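DNA mismatch repair protein MutS (Thermus aquaticus, PDB 1EWQ) recognises mismatched bases in duplex DNA as part of DNA mismatch repair and has a weak ATPase activity. Local coordinates at residues Tyr623-Ala628 / Met643-Leu648; Arg195-Val200 / Leu252-Leu257; His615-Asp620 / Arg688-Phe693. All blocks are in the same frame, centred on the assembly; numbering follows the deposited sequence.

Contact 1: residues Tyr623-Ala628 / Met643-Leu648; sequences YTRIGA and MEEVAL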
loop_
_atom_site.group_PDB
_atom_site.type_symbol
_atom_site.label_atom_id
_atom_site.label_comp_id
_atom_site.label_asym_id
_atom_site.label_seq_id
_atom_site.Cartn_x
_atom_site.Cartn_y
_atom_site.Cartn_z
ATOM N N TYR C 623 -5.300 32.019 -4.042
ATOM C CA TYR C 623 -6.485 31.288 -3.602
ATOM C C TYR C 623 -7.200 30.606 -4.756
ATOM O O TYR C 623 -7.675 31.261 -5.680
ATOM C CB TYR C 623 -7.453 32.237 -2.886
ATOM C CG TYR C 623 -6.803 33.008 -1.762
ATOM C CD1 TYR C 623 -6.446 34.353 -1.918
ATOM C CD2 TYR C 623 -6.509 32.385 -0.549
ATOM C CE1 TYR C 623 -5.808 35.064 -0.886
ATOM C CE2 TYR C 623 -5.869 33.081 0.485
ATOM C CZ TYR C 623 -5.522 34.418 0.311
ATOM O OH TYR C 623 -4.879 35.083 1.338
ATOM N N THR C 624 -7.287 29.281 -4.684
ATOM C CA THR C 624 -7.922 28.500 -5.728
ATOM C C THR C 624 -9.227 27.830 -5.305
ATOM O O THR C 624 -9.464 27.557 -4.124
ATOM C CB THR C 624 -6.973 27.383 -6.233
ATOM O OG1 THR C 624 -6.726 26.446 -5.175
ATOM C CG2 THR C 624 -5.645 27.973 -6.696
ATOM N N ARG C 625 -10.054 27.571 -6.311
ATOM C CA ARG C 625 -11.331 26.883 -6.178
ATOM C C ARG C 625 -11.384 26.141 -7.523
ATOM O O ARG C 625 -12.113 26.528 -8.436
ATOM C CB ARG C 625 -12.484 27.891 -6.051
ATOM C CG ARG C 625 -13.800 27.327 -5.478
ATOM C CD ARG C 625 -14.334 26.124 -6.252
ATOM N NE ARG C 625 -13.626 24.888 -5.916
ATOM C CZ ARG C 625 -13.582 23.809 -6.701
ATOM N NH1 ARG C 625 -14.198 23.804 -7.876
ATOM N NH2 ARG C 625 -12.928 22.726 -6.302
ATOM N N ILE C 626 -10.570 25.088 -7.635
ATOM C CA ILE C 626 -10.442 24.300 -8.868
ATOM C C ILE C 626 -10.668 22.805 -8.688
ATOM O O ILE C 626 -10.221 22.217 -7.705
ATOM C CB ILE C 626 -9.024 24.472 -9.483
ATOM C CG1 ILE C 626 -8.732 25.946 -9.755
ATOM C CG2 ILE C 626 -8.915 23.687 -10.783
ATOM C CD1 ILE C 626 -7.254 26.232 -10.042
ATOM N N GLY C 627 -11.336 22.196 -9.665
ATOM C CA GLY C 627 -11.608 20.766 -9.632
ATOM C C GLY C 627 -12.442 20.295 -8.453
ATOM O O GLY C 627 -13.366 20.978 -8.022
ATOM N N ALA C 628 -12.127 19.103 -7.952
ATOM C CA ALA C 628 -12.815 18.526 -6.796
ATOM C C ALA C 628 -14.337 18.507 -6.926
ATOM O O ALA C 628 -14.831 18.304 -8.058
ATOM C CB ALA C 628 -12.401 19.278 -5.524
HETATM N N MSE C 643 -19.233 26.158 -2.422
HETATM C CA MSE C 643 -19.655 27.439 -1.862
HETATM C C MSE C 643 -18.863 27.730 -0.588
HETATM O O MSE C 643 -18.532 28.882 -0.312
HETATM C CB MSE C 643 -21.160 27.453 -1.557
HETATM C CG MSE C 643 -22.049 27.500 -2.785
HETATM SE SE MSE C 643 -21.721 29.052 -3.883
HETATM C CE MSE C 643 -20.549 28.266 -5.206
ATOM N N GLU C 644 -18.560 26.691 0.186
ATOM C CA GLU C 644 -17.779 26.869 1.408
ATOM C C GLU C 644 -16.398 27.392 1.029
ATOM O O GLU C 644 -15.893 28.332 1.640
ATOM C CB GLU C 644 -17.627 25.543 2.169
ATOM C CG GLU C 644 -18.851 25.135 2.962
ATOM C CD GLU C 644 -18.648 23.842 3.743
ATOM O OE1 GLU C 644 -19.498 23.527 4.594
ATOM O OE2 GLU C 644 -17.648 23.136 3.506
ATOM N N GLU C 645 -15.787 26.780 0.019
ATOM C CA GLU C 645 -14.466 27.211 -0.418
ATOM C C GLU C 645 -14.497 28.667 -0.894
ATOM O O GLU C 645 -13.601 29.448 -0.576
ATOM C CB GLU C 645 -13.956 26.301 -1.535
ATOM C CG GLU C 645 -13.621 24.888 -1.082
ATOM C CD GLU C 645 -13.289 23.961 -2.250
ATOM O OE1 GLU C 645 -12.515 24.374 -3.152
ATOM O OE2 GLU C 645 -13.792 22.813 -2.251
ATOM N N VAL C 646 -15.530 29.024 -1.652
ATOM C CA VAL C 646 -15.675 30.389 -2.145
ATOM C C VAL C 646 -15.732 31.368 -0.973
ATOM O O VAL C 646 -15.106 32.424 -1.012
ATOM C CB VAL C 646 -16.954 30.548 -3.009
ATOM C CG1 VAL C 646 -17.215 32.017 -3.312
ATOM C CG2 VAL C 646 -16.787 29.782 -4.313
ATOM N N ALA C 647 -16.484 31.008 0.067
ATOM C CA ALA C 647 -16.601 31.849 1.252
ATOM C C ALA C 647 -15.224 32.109 1.850
ATOM O O ALA C 647 -14.870 33.253 2.100
ATOM C CB ALA C 647 -17.501 31.192 2.286
ATOM N N LEU C 648 -14.446 31.058 2.088
ATOM C CA LEU C 648 -13.117 31.252 2.646
ATOM C C LEU C 648 -12.334 32.214 1.765
ATOM O O LEU C 648 -11.651 33.116 2.265
ATOM C CB LEU C 648 -12.353 29.927 2.752
ATOM C CG LEU C 648 -12.654 29.022 3.955
ATOM C CD1 LEU C 648 -11.723 27.826 3.922
ATOM C CD2 LEU C 648 -12.461 29.796 5.270
#
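Arg625 NE gives its hydrogen to Glu645 OE1 at 3.0 Å, a nearly straight bond (165° at the hydrogen) that is also the salt bridge of the contact. The oxygen sits at the edge of the guanidinium, close to its plane, whereas the nitrogen meets the carboxylate from above, 55° out of the plane of that group. The planes of the two flat groups are steeply inclined to each other, and they make a single link, not a paired one. OE2 stays more distant, 4.1 Å from Arg625 NH2. Arg625 leaves the strand with CG anti to the backbone N (chi1 -162°), and bends at chi2 and chi3 turn its head toward its own loop, where Gly627 meets the guanidinium edge. There the carbonyl oxygen of Gly627 receives two N-H groups: a weak bond from Arg625 NH1 at 2.9 Å and one from Arg625 NH2 modelled so short that its length is doubtful. Glu645, extended beyond CG, reaches out from helix 638-652 to meet the arginine. This helix forms the crossover between parallel strands 621-625 and 657-662, a beta-alpha-beta unit at the edge of the P-loop ATPase sheet. Gly627 N bonds to Asp662 OD1, the aspartate that ends strand 657-662 and is probably the Walker B residue; the side chain of Arg625 lies about 9 Å from that of Ser590, predicted to bind ATP. Nearer the backbone of Arg625 the contact turns apolar. Arg625 CG rests 4.0 Å from Val646 CG2, and the same methylene is 4.1 Å from Glu645 CB, so the base of the arginine lies across the helix surface. Val646 also packs on Val680 of helix 670-687 and on Leu747 of the second subunit.

Contact 2: residues Arg195-Val200 / Leu252-Leu257; sequences RKRFPV and LPEATL. With EDO (1,2-ethanediol), chain G.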
loop_
_atom_site.group_PDB
_atom_site.type_symbol
_atom_site.label_atom_id
_atom_site.label_comp_id
_atom_site.label_asym_id
_atom_site.label_seq_id
_atom_site.Cartn_x
_atom_site.Cartn_y
_atom_site.Cartn_z
ATOM N N ARG C 195 -8.521 14.565 12.912
ATOM C CA ARG C 195 -8.141 13.240 12.438
ATOM C C ARG C 195 -8.482 13.021 10.972
ATOM O O ARG C 195 -7.712 12.409 10.233
ATOM C CB ARG C 195 -8.811 12.143 13.277
ATOM C CG ARG C 195 -8.087 11.790 14.570
ATOM C CD ARG C 195 -8.337 10.322 14.925
ATOM N NE ARG C 195 -7.494 9.853 16.026
ATOM C CZ ARG C 195 -7.814 9.950 17.315
ATOM N NH1 ARG C 195 -8.967 10.500 17.680
ATOM N NH2 ARG C 195 -6.977 9.504 18.242
ATOM N N LYS C 196 -9.640 13.516 10.551
ATOM C CA LYS C 196 -10.054 13.347 9.166
ATOM C C LYS C 196 -9.165 14.127 8.211
ATOM O O LYS C 196 -8.739 13.605 7.181
ATOM C CB LYS C 196 -11.513 13.771 8.981
ATOM C CG LYS C 196 -12.448 12.601 8.696
ATOM C CD LYS C 196 -12.397 11.554 9.812
ATOM C CE LYS C 196 -13.140 10.275 9.433
ATOM N NZ LYS C 196 -14.595 10.498 9.165
ATOM N N ARG C 197 -8.865 15.371 8.565
ATOM C CA ARG C 197 -8.041 16.205 7.710
ATOM C C ARG C 197 -6.556 15.869 7.807
ATOM O O ARG C 197 -5.838 15.942 6.814
ATOM C CB ARG C 197 -8.287 17.679 8.034
ATOM C CG ARG C 197 -7.522 18.631 7.144
ATOM C CD ARG C 197 -8.119 20.026 7.171
ATOM N NE ARG C 197 -7.224 20.988 6.540
ATOM C CZ ARG C 197 -7.491 22.280 6.402
ATOM N NH1 ARG C 197 -8.641 22.768 6.847
ATOM N NH2 ARG C 197 -6.597 23.088 5.845
ATOM N N PHE C 198 -6.095 15.486 8.995
ATOM C CA PHE C 198 -4.691 15.145 9.173
ATOM C C PHE C 198 -4.507 13.729 9.698
ATOM O O PHE C 198 -4.575 13.482 10.899
ATOM C CB PHE C 198 -4.013 16.141 10.118
ATOM C CG PHE C 198 -4.034 17.553 9.614
ATOM C CD1 PHE C 198 -5.078 18.412 9.946
ATOM C CD2 PHE C 198 -3.032 18.013 8.766
ATOM C CE1 PHE C 198 -5.124 19.716 9.435
ATOM C CE2 PHE C 198 -3.069 19.312 8.249
ATOM C CZ PHE C 198 -4.118 20.163 8.586
ATOM N N PRO C 199 -4.249 12.778 8.791
ATOM C CA PRO C 199 -4.048 11.366 9.140
ATOM C C PRO C 199 -2.741 11.079 9.891
ATOM O O PRO C 199 -2.432 9.925 10.182
ATOM C CB PRO C 199 -4.092 10.682 7.784
ATOM C CG PRO C 199 -3.427 11.696 6.904
ATOM C CD PRO C 199 -4.099 12.981 7.339
ATOM N N VAL C 200 -1.988 12.125 10.211
ATOM C CA VAL C 200 -0.714 11.976 10.909
ATOM C C VAL C 200 -0.845 11.357 12.303
ATOM O O VAL C 200 -1.898 11.438 12.926
ATOM C CB VAL C 200 -0.012 13.342 11.062
ATOM C CG1 VAL C 200 1.422 13.143 11.489
ATOM C CG2 VAL C 200 -0.071 14.106 9.753
ATOM N N LEU C 252 -0.538 30.458 1.271
ATOM C CA LEU C 252 -0.744 29.288 0.415
ATOM C C LEU C 252 -1.631 28.260 1.129
ATOM O O LEU C 252 -1.141 27.282 1.695
ATOM C CB LEU C 252 0.592 28.637 0.048
ATOM C CG LEU C 252 1.530 29.424 -0.873
ATOM C CD1 LEU C 252 2.845 28.665 -1.006
ATOM C CD2 LEU C 252 0.887 29.626 -2.230
ATOM N N PRO C 253 -2.952 28.483 1.123
ATOM C CA PRO C 253 -3.887 27.562 1.776
ATOM C C PRO C 253 -3.663 26.125 1.314
ATOM O O PRO C 253 -3.093 25.889 0.248
ATOM C CB PRO C 253 -5.254 28.088 1.336
ATOM C CG PRO C 253 -5.025 29.551 1.218
ATOM C CD PRO C 253 -3.667 29.628 0.534
ATOM N N GLU C 254 -4.112 25.169 2.121
ATOM C CA GLU C 254 -3.984 23.764 1.768
ATOM C C GLU C 254 -4.655 23.479 0.421
ATOM O O GLU C 254 -4.109 22.760 -0.416
ATOM C CB GLU C 254 -4.626 22.876 2.841
ATOM C CG GLU C 254 -4.517 21.381 2.529
ATOM C CD GLU C 254 -5.162 20.506 3.598
ATOM O OE1 GLU C 254 -5.075 20.863 4.799
ATOM O OE2 GLU C 254 -5.736 19.454 3.230
ATOM N N ALA C 255 -5.840 24.040 0.216
ATOM C CA ALA C 255 -6.569 23.821 -1.031
ATOM C C ALA C 255 -5.712 24.201 -2.234
ATOM O O ALA C 255 -5.700 23.509 -3.250
ATOM C CB ALA C 255 -7.860 24.634 -1.028
ATOM N N THR C 256 -4.992 25.307 -2.098
ATOM C CA THR C 256 -4.121 25.812 -3.151
ATOM C C THR C 256 -2.908 24.913 -3.372
ATOM O O THR C 256 -2.594 24.547 -4.505
ATOM C CB THR C 256 -3.626 27.228 -2.808
ATOM O OG1 THR C 256 -4.733 28.133 -2.836
ATOM C CG2 THR C 256 -2.555 27.680 -3.789
ATOM N N LEU C 257 -2.216 24.580 -2.288
ATOM C CA LEU C 257 -1.046 23.715 -2.384
ATOM C C LEU C 257 -1.436 22.405 -3.049
ATOM O O LEU C 257 -0.661 21.864 -3.836
ATOM C CB LEU C 257 -0.446 23.450 -1.001
ATOM C CG LEU C 257 0.296 24.634 -0.371
ATOM C CD1 LEU C 257 0.750 24.276 1.018
ATOM C CD2 LEU C 257 1.485 25.010 -1.241
HETATM C C1 EDO G . -1.463 30.409 4.277
HETATM O O1 EDO G . -2.797 30.755 4.722
HETATM C C2 EDO G . -0.977 29.180 4.993
HETATM O O2 EDO G . -0.423 28.282 4.049
HETATM O O HOH W 1 -4.544 17.489 4.862
#
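Residues 252-257 meet Arg197 and Phe198 through Glu254, and Leu252 and Pro253 lead up to it. Leu252 turns its carbonyl oxygen to a bound 1,2-ethanediol, whose O2 donates a hydrogen bond to Leu252 O at 2.7 Å; the diol probably comes from the crystallisation liquor. Pro253 takes the N-cap position, and its carbonyl accepts Leu257 N at 3.0 Å in the first helical turn. Glu254 opens the helix. Its side chain is fully extended, CG anti to the backbone N (chi1 -180°), and runs antiparallel alongside that of Arg197. Arg197 grips it side-on with two nitrogens on one atom: NE reaches Glu254 OE1 at 2.8 Å and NH2 reaches the same oxygen at 2.9 Å. Both N-H groups come from one face of the carboxylate, and both bonds are bent, 144° for NE and 134° for NH2. Water 1 donates to Glu254 OE2 and to Arg197 O, each at 2.8 Å; Glu254 OE2 also forms a salt bridge with Arg258 NE. Two arginines and a water therefore divide the carboxylate between them, which would be expected to favour its charged form in this buried setting. Phe198 closes in obliquely, its CZ 4.0 Å from Glu254 OE1. Asp168 of helix 163-173 accepts the backbone N of Glu254. Residues 195-197 close helix 188-197 of the domain II family region, and helix 254-259 lies near where the domain III region begins, consistent with an ion pair at a junction between domains, set on the first turn of a helix.

Contact 3: residues His615-Asp620 / Arg688-Phe693; sequences HLPLFD and RAYTLF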
loop_
_atom_site.group_PDB
_atom_site.type_symbol
_atom_site.label_atom_id
_atom_site.label_comp_id
_atom_site.label_asym_id
_atom_site.label_seq_id
_atom_site.Cartn_x
_atom_site.Cartn_y
_atom_site.Cartn_z
ATOM N N HIS C 615 6.189 39.971 -16.311
ATOM C CA HIS C 615 6.153 41.155 -15.472
ATOM C C HIS C 615 5.113 40.729 -14.451
ATOM O O HIS C 615 4.000 40.360 -14.822
ATOM C CB HIS C 615 5.688 42.369 -16.286
ATOM C CG HIS C 615 6.753 42.938 -17.176
ATOM N ND1 HIS C 615 7.662 43.879 -16.742
ATOM C CD2 HIS C 615 7.080 42.668 -18.465
ATOM C CE1 HIS C 615 8.502 44.165 -17.722
ATOM N NE2 HIS C 615 8.171 43.444 -18.778
ATOM N N LEU C 616 5.473 40.762 -13.173
ATOM C CA LEU C 616 4.563 40.302 -12.137
ATOM C C LEU C 616 4.455 41.162 -10.895
ATOM O O LEU C 616 5.418 41.805 -10.479
ATOM C CB LEU C 616 4.973 38.896 -11.692
ATOM C CG LEU C 616 5.029 37.815 -12.771
ATOM C CD1 LEU C 616 5.876 36.655 -12.277
ATOM C CD2 LEU C 616 3.617 37.361 -13.129
ATOM N N PRO C 617 3.257 41.201 -10.294
ATOM C CA PRO C 617 3.070 41.986 -9.073
ATOM C C PRO C 617 3.423 41.063 -7.895
ATOM O O PRO C 617 3.647 39.860 -8.083
ATOM C CB PRO C 617 1.585 42.341 -9.113
ATOM C CG PRO C 617 0.977 41.143 -9.761
ATOM C CD PRO C 617 1.960 40.797 -10.873
ATOM N N LEU C 618 3.496 41.614 -6.692
ATOM C CA LEU C 618 3.800 40.786 -5.540
ATOM C C LEU C 618 2.480 40.436 -4.860
ATOM O O LEU C 618 1.901 41.255 -4.145
ATOM C CB LEU C 618 4.728 41.533 -4.595
ATOM C CG LEU C 618 6.101 41.796 -5.208
ATOM C CD1 LEU C 618 6.868 42.852 -4.420
ATOM C CD2 LEU C 618 6.851 40.477 -5.260
ATOM N N PHE C 619 1.985 39.227 -5.119
ATOM C CA PHE C 619 0.724 38.781 -4.538
ATOM C C PHE C 619 0.887 38.444 -3.053
ATOM O O PHE C 619 1.937 37.967 -2.631
ATOM C CB PHE C 619 0.194 37.549 -5.292
ATOM C CG PHE C 619 -0.048 37.791 -6.759
ATOM C CD1 PHE C 619 0.855 37.332 -7.712
ATOM C CD2 PHE C 619 -1.179 38.471 -7.190
ATOM C CE1 PHE C 619 0.625 37.550 -9.077
ATOM C CE2 PHE C 619 -1.408 38.689 -8.552
ATOM C CZ PHE C 619 -0.507 38.227 -9.492
ATOM N N ASP C 620 -0.157 38.698 -2.266
ATOM C CA ASP C 620 -0.103 38.401 -0.838
ATOM C C ASP C 620 -0.584 36.975 -0.576
ATOM O O ASP C 620 -0.427 36.441 0.521
ATOM C CB ASP C 620 -0.927 39.425 -0.042
ATOM C CG ASP C 620 -2.416 39.308 -0.282
ATOM O OD1 ASP C 620 -2.838 38.607 -1.226
ATOM O OD2 ASP C 620 -3.175 39.940 0.482
ATOM N N ARG C 688 -11.072 44.012 -6.068
ATOM C CA ARG C 688 -9.950 44.420 -6.909
ATOM C C ARG C 688 -8.806 43.402 -6.947
ATOM O O ARG C 688 -7.680 43.734 -7.325
ATOM C CB ARG C 688 -9.405 45.792 -6.484
ATOM C CG ARG C 688 -10.400 46.941 -6.645
ATOM C CD ARG C 688 -9.781 48.300 -6.288
ATOM N NE ARG C 688 -9.173 48.964 -7.447
ATOM C CZ ARG C 688 -7.917 48.802 -7.851
ATOM N NH1 ARG C 688 -7.100 47.992 -7.189
ATOM N NH2 ARG C 688 -7.478 49.457 -8.920
ATOM N N ALA C 689 -9.092 42.165 -6.553
ATOM C CA ALA C 689 -8.072 41.122 -6.597
ATOM C C ALA C 689 -7.874 40.758 -8.070
ATOM O O ALA C 689 -8.678 41.143 -8.917
ATOM C CB ALA C 689 -8.529 39.906 -5.826
ATOM N N TYR C 690 -6.789 40.055 -8.379
ATOM C CA TYR C 690 -6.544 39.623 -9.747
ATOM C C TYR C 690 -7.261 38.279 -9.820
ATOM O O TYR C 690 -6.793 37.278 -9.259
ATOM C CB TYR C 690 -5.051 39.423 -10.017
ATOM C CG TYR C 690 -4.174 40.646 -9.836
ATOM C CD1 TYR C 690 -4.041 41.257 -8.593
ATOM C CD2 TYR C 690 -3.421 41.150 -10.904
ATOM C CE1 TYR C 690 -3.170 42.338 -8.409
ATOM C CE2 TYR C 690 -2.551 42.225 -10.737
ATOM C CZ TYR C 690 -2.426 42.815 -9.490
ATOM O OH TYR C 690 -1.544 43.864 -9.311
ATOM N N THR C 691 -8.390 38.260 -10.513
ATOM C CA THR C 691 -9.188 37.059 -10.613
ATOM C C THR C 691 -9.298 36.448 -12.017
ATOM O O THR C 691 -9.608 37.142 -12.989
ATOM C CB THR C 691 -10.627 37.335 -10.088
ATOM O OG1 THR C 691 -10.579 37.827 -8.742
ATOM C CG2 THR C 691 -11.451 36.079 -10.123
ATOM N N LEU C 692 -9.019 35.148 -12.108
ATOM C CA LEU C 692 -9.170 34.407 -13.361
ATOM C C LEU C 692 -10.361 33.496 -13.053
ATOM O O LEU C 692 -10.310 32.676 -12.134
ATOM C CB LEU C 692 -7.936 33.562 -13.691
ATOM C CG LEU C 692 -6.653 34.246 -14.161
ATOM C CD1 LEU C 692 -5.587 33.186 -14.423
ATOM C CD2 LEU C 692 -6.916 35.047 -15.431
ATOM N N PHE C 693 -11.429 33.650 -13.816
ATOM C CA PHE C 693 -12.641 32.883 -13.588
ATOM C C PHE C 693 -13.045 32.124 -14.838
ATOM O O PHE C 693 -13.620 32.711 -15.755
ATOM C CB PHE C 693 -13.758 33.852 -13.162
ATOM C CG PHE C 693 -15.036 33.188 -12.715
ATOM C CD1 PHE C 693 -16.005 33.934 -12.035
ATOM C CD2 PHE C 693 -15.287 31.837 -12.967
ATOM C CE1 PHE C 693 -17.195 33.350 -11.613
ATOM C CE2 PHE C 693 -16.484 31.238 -12.548
ATOM C CZ PHE C 693 -17.436 31.999 -11.870
#
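Phe619 drives the edge of its ring into one face of Tyr690, a T-shaped pair with centroids 5.0 Å apart and planes at 80°. A single corner does the touching: Phe619 CE2 stands 3.6 Å from Tyr690 CG and 3.7 Å from Tyr690 CD1, offset toward the rim on the side where the tyrosine joins its CB. With CG of Phe619 anti to its carbonyl carbon (chi1 -59°), the ring swings in towards the tyrosine although its CB does not head there. At the other end of the tyrosine Pro617 approaches obliquely, its ring overlapping the hydroxyl end, with CB 3.5 Å from Tyr690 OH and CG 3.8 Å from Tyr690 CZ. This joint grip of Phe619 and Pro617 on Tyr690 is the tight part, and all three residues are buried: Phe619 also rests on Ala600 of helix 589-603, on Leu551 and on Leu658. The flanks of the contact are looser and nearer to solvent. Leu618, between the two touching residues, points away from the tyrosine and is partly exposed, as is Arg688, whose positive phi closes helix 670-687 in a Schellman motif two residues before Tyr690. The tyrosine starts strand 690-694 of the ATPase sheet, while Pro617 and Phe619 follow strand 613-616, so the loop that leads from the four-stranded sheet to edge strand 621-625 packs on the start of strand 690-694. The one polar group here, Tyr690 OH, is answered by the carbonyl oxygen of Asp549. With that hydroxyl anchored, the junction itself relies on dispersion and on weakly positive ring-edge hydrogens facing a pi cloud, without any ion pair.

Contact 2 comes first along the chain; contact 1 follows, its two segments lying between those of contact 3. Contacts 1 and 3 are centred about 17 Å apart in the ATPase domain and reach the same six-stranded sheet, through edge strand 621-625 and strand 690-694; residues 615-620 are separated from 623-628 by only two residues. The centre of contact 2 lies about 14 Å from that of contact 1 and about 24 Å from that of contact 3. It touches the former directly: Pro253 packs on Tyr623, and Thr256 OG1 hydrogen-bonds to Ile622 O of strand 621-625. Helix 254-259 thus touches both the end of helix 188-197 and the ATPase sheet edge, consistent with a link between domains.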